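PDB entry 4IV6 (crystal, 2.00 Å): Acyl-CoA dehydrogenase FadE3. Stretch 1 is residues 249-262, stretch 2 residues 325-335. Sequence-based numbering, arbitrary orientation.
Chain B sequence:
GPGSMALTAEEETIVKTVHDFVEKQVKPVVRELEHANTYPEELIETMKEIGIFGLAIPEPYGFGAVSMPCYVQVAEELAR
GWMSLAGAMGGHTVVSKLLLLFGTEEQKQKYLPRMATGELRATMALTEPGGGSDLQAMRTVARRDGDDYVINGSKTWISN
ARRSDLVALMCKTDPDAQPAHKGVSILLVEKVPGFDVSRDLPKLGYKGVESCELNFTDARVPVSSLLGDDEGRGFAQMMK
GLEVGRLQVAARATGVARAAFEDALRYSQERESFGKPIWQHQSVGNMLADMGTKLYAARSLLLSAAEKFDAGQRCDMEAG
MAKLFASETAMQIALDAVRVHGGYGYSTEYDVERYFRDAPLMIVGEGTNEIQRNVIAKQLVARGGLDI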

# COMPACT_ATOMS: atom_id res chain seq x y z
N VAL B 249 -9.55 5.96 21.41
CA VAL B 249 -8.40 5.32 20.79
C VAL B 249 -8.04 5.99 19.47
O VAL B 249 -6.84 6.18 19.21
CB VAL B 249 -8.62 3.81 20.60
CG1 VAL B 249 -7.48 3.18 19.80
CG2 VAL B 249 -8.74 3.12 21.95
N ALA B 250 -9.04 6.34 18.66
CA ALA B 250 -8.78 7.09 17.42
C ALA B 250 -8.03 8.39 17.72
O ALA B 250 -7.10 8.75 17.01
CB ALA B 250 -10.07 7.36 16.68
N ALA B 251 -8.45 9.10 18.75
CA ALA B 251 -7.79 10.33 19.19
C ALA B 251 -6.36 10.10 19.66
O ALA B 251 -5.49 10.93 19.42
CB ALA B 251 -8.59 11.00 20.31
N ARG B 252 -6.10 8.99 20.37
CA ARG B 252 -4.74 8.65 20.69
C ARG B 252 -3.87 8.55 19.47
O ARG B 252 -2.71 8.97 19.48
CB ARG B 252 -4.63 7.31 21.39
CG ARG B 252 -4.65 7.38 22.85
CD ARG B 252 -4.29 6.04 23.45
NE ARG B 252 -5.43 5.54 24.15
CZ ARG B 252 -5.54 4.32 24.62
NH1 ARG B 252 -6.64 4.01 25.25
NH2 ARG B 252 -4.58 3.42 24.47
N ALA B 253 -4.43 7.92 18.44
CA ALA B 253 -3.71 7.66 17.22
C ALA B 253 -3.50 8.97 16.43
O ALA B 253 -2.41 9.21 15.92
CB ALA B 253 -4.45 6.59 16.40
N THR B 254 -4.50 9.85 16.36
CA THR B 254 -4.24 11.11 15.70
C THR B 254 -3.25 11.97 16.47
O THR B 254 -2.53 12.74 15.87
CB THR B 254 -5.49 11.93 15.38
OG1 THR B 254 -6.23 12.20 16.57
CG2 THR B 254 -6.33 11.20 14.35
N GLY B 255 -3.18 11.80 17.79
CA GLY B 255 -2.25 12.56 18.62
C GLY B 255 -0.84 12.10 18.39
O GLY B 255 0.06 12.94 18.18
N VAL B 256 -0.63 10.78 18.38
CA VAL B 256 0.68 10.22 18.08
C VAL B 256 1.12 10.60 16.65
O VAL B 256 2.25 11.03 16.43
CB VAL B 256 0.72 8.69 18.29
CG1 VAL B 256 2.03 8.12 17.78
CG2 VAL B 256 0.60 8.37 19.77
N ALA B 257 0.20 10.50 15.70
CA ALA B 257 0.45 10.98 14.33
C ALA B 257 0.83 12.45 14.26
O ALA B 257 1.76 12.80 13.51
CB ALA B 257 -0.76 10.71 13.46
N ARG B 258 0.16 13.32 15.03
CA ARG B 258 0.47 14.75 15.02
C ARG B 258 1.90 14.94 15.48
O ARG B 258 2.64 15.71 14.88
CB ARG B 258 -0.46 15.58 15.91
CG ARG B 258 -1.80 15.95 15.28
CD ARG B 258 -2.70 16.68 16.27
NE ARG B 258 -2.07 17.93 16.65
CZ ARG B 258 -2.42 18.68 17.69
NH1 ARG B 258 -3.43 18.34 18.45
NH2 ARG B 258 -1.74 19.77 17.97
N ALA B 259 2.30 14.19 16.50
CA ALA B 259 3.66 14.31 17.06
C ALA B 259 4.72 13.86 16.05
O ALA B 259 5.71 14.53 15.84
CB ALA B 259 3.79 13.54 18.36
N ALA B 260 4.51 12.70 15.43
CA ALA B 260 5.46 12.19 14.46
C ALA B 260 5.56 13.13 13.24
O ALA B 260 6.66 13.47 12.79
CB ALA B 260 5.05 10.80 14.03
N PHE B 261 4.41 13.55 12.73
CA PHE B 261 4.38 14.49 11.61
C PHE B 261 5.04 15.83 11.92
O PHE B 261 5.85 16.32 11.12
CB PHE B 261 2.95 14.72 11.12
CG PHE B 261 2.88 15.68 9.97
CD1 PHE B 261 3.42 15.32 8.74
CD2 PHE B 261 2.35 16.94 10.12
CE1 PHE B 261 3.39 16.20 7.65
CE2 PHE B 261 2.31 17.83 9.04
CZ PHE B 261 2.84 17.45 7.81
N GLU B 262 4.72 16.44 13.06
CA GLU B 262 5.39 17.69 13.44
C GLU B 262 6.92 17.55 13.46
O GLU B 262 7.63 18.43 12.94
CB GLU B 262 4.92 18.18 14.82
CG GLU B 262 3.53 18.75 14.80
CD GLU B 262 2.97 19.05 16.18
OE1 GLU B 262 3.71 19.22 17.14
OE2 GLU B 262 1.75 19.11 16.31
N PHE B 325 -9.20 3.77 10.81
CA PHE B 325 -8.46 4.65 9.94
C PHE B 325 -7.32 5.37 10.67
O PHE B 325 -6.20 5.47 10.16
CB PHE B 325 -9.38 5.68 9.28
CG PHE B 325 -8.71 6.44 8.17
CD1 PHE B 325 -8.55 5.87 6.92
CD2 PHE B 325 -8.18 7.71 8.40
CE1 PHE B 325 -7.91 6.56 5.89
CE2 PHE B 325 -7.52 8.40 7.38
CZ PHE B 325 -7.39 7.82 6.14
N ALA B 326 -7.62 5.92 11.85
CA ALA B 326 -6.62 6.71 12.54
C ALA B 326 -5.43 5.85 13.00
O ALA B 326 -4.29 6.28 12.93
CB ALA B 326 -7.23 7.44 13.75
N SER B 327 -5.71 4.67 13.53
CA SER B 327 -4.65 3.78 14.01
C SER B 327 -3.72 3.29 12.88
O SER B 327 -2.48 3.27 13.06
CB SER B 327 -5.24 2.59 14.78
OG SER B 327 -6.01 1.74 13.97
N GLU B 328 -4.29 2.94 11.73
CA GLU B 328 -3.48 2.53 10.57
C GLU B 328 -2.67 3.73 10.07
O GLU B 328 -1.47 3.61 9.78
CB GLU B 328 -4.35 1.97 9.44
CG GLU B 328 -5.02 0.66 9.77
CD GLU B 328 -4.04 -0.49 9.98
OE1 GLU B 328 -2.97 -0.50 9.37
OE2 GLU B 328 -4.34 -1.40 10.76
N THR B 329 -3.33 4.90 10.01
CA THR B 329 -2.67 6.13 9.60
C THR B 329 -1.51 6.48 10.53
O THR B 329 -0.43 6.83 10.06
CB THR B 329 -3.66 7.31 9.53
OG1 THR B 329 -4.55 7.09 8.43
CG2 THR B 329 -2.95 8.63 9.24
N ALA B 330 -1.71 6.40 11.85
CA ALA B 330 -0.63 6.73 12.79
C ALA B 330 0.59 5.84 12.61
O ALA B 330 1.72 6.31 12.69
CB ALA B 330 -1.11 6.73 14.24
N MET B 331 0.38 4.55 12.38
CA MET B 331 1.48 3.60 12.12
C MET B 331 2.24 3.97 10.85
O MET B 331 3.48 3.98 10.84
CB MET B 331 0.93 2.18 12.02
CG MET B 331 1.97 1.10 11.83
SD MET B 331 2.99 0.82 13.30
CE MET B 331 4.46 1.81 13.08
N GLN B 332 1.51 4.32 9.79
CA GLN B 332 2.15 4.73 8.53
C GLN B 332 2.98 6.01 8.71
O GLN B 332 4.15 6.10 8.27
CB GLN B 332 1.10 4.97 7.46
CG GLN B 332 0.40 3.66 7.05
CD GLN B 332 -0.90 3.87 6.28
OE1 GLN B 332 -1.26 4.97 5.84
NE2 GLN B 332 -1.65 2.78 6.15
N ILE B 333 2.38 6.99 9.39
CA ILE B 333 3.05 8.25 9.63
C ILE B 333 4.26 8.06 10.54
O ILE B 333 5.33 8.69 10.31
CB ILE B 333 2.07 9.32 10.16
CG1 ILE B 333 1.09 9.70 9.03
CG2 ILE B 333 2.80 10.55 10.67
CD1 ILE B 333 -0.02 10.63 9.49
N ALA B 334 4.14 7.19 11.56
CA ALA B 334 5.26 6.97 12.48
C ALA B 334 6.47 6.41 11.74
O ALA B 334 7.57 6.88 11.92
CB ALA B 334 4.87 6.08 13.64
N LEU B 335 6.25 5.43 10.87
CA LEU B 335 7.36 4.85 10.12
C LEU B 335 7.98 5.88 9.19
O LEU B 335 9.20 5.98 9.15
CB LEU B 335 6.93 3.62 9.33
CG LEU B 335 7.94 3.05 8.33
CD1 LEU B 335 9.23 2.64 9.01
CD2 LEU B 335 7.29 1.85 7.67

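Residues 249-262 and 325-335 are segments of two longer α-helices that run in nearly the same direction, their axes inclined by 22° and only 7.9 Å apart at closest approach. Regular i to i+4 backbone hydrogen bonds hold each helix, for example Ala257 N to Ala253 O (2.9 Å) and Ala330 N to Ala326 O (2.8 Å). Alanine lines much of both facing surfaces, and its small side chain leaves room for so close an approach: the CA atoms of Ala257 and Ala330 lie 4.6 Å apart, those of Ala253 and Ser327 5.1 Å. No hydrogen bond links the stretches; the contact, burying 432 Å² in total, rests on van der Waals packing.

At the N-terminal end, the methyl of Ala326 sits among Ala250, Ala253 and Thr254, with its CB 3.5 Å from Ala250 O, 3.9 Å from Ala253 CB and 3.9 Å from Thr254 CG2. Ala253 reciprocates, its CB 3.5 Å from Ala326 O and 3.7 Å from Ser327 N, so methyls pack against backbone as well as against each other. One turn on, Ala330 CB approaches Ala253 O to 3.3 Å and lies 4.1 Å from Ala257 CB. These carbonyl oxygens already accept helical hydrogen bonds, and the neighbouring methyls offer them only close packing.

Farther along, Ile333 (chi1 m, chi2 t) supplies the bulk that alanine lacks. Its CG2 packs 3.8 Å from Ala257 O and reaches Ala260 CB (4.1 Å) and Phe261 CB (4.2 Å); its CD1 lies 4.0 Å from Ala257 CB. The Phe261 ring itself leads away. Ala260 CB also rests 4.1 Å from Ala334 CA.

Polar groups find partners off this seam. Thr329 OG1 donates to Phe325 O (2.9 Å) within its own helix, Arg258 NH2 and Glu262 OE2 form a long salt bridge (3.9 Å), and Thr254 OG1 is hydrogen-bonded elsewhere in the structure.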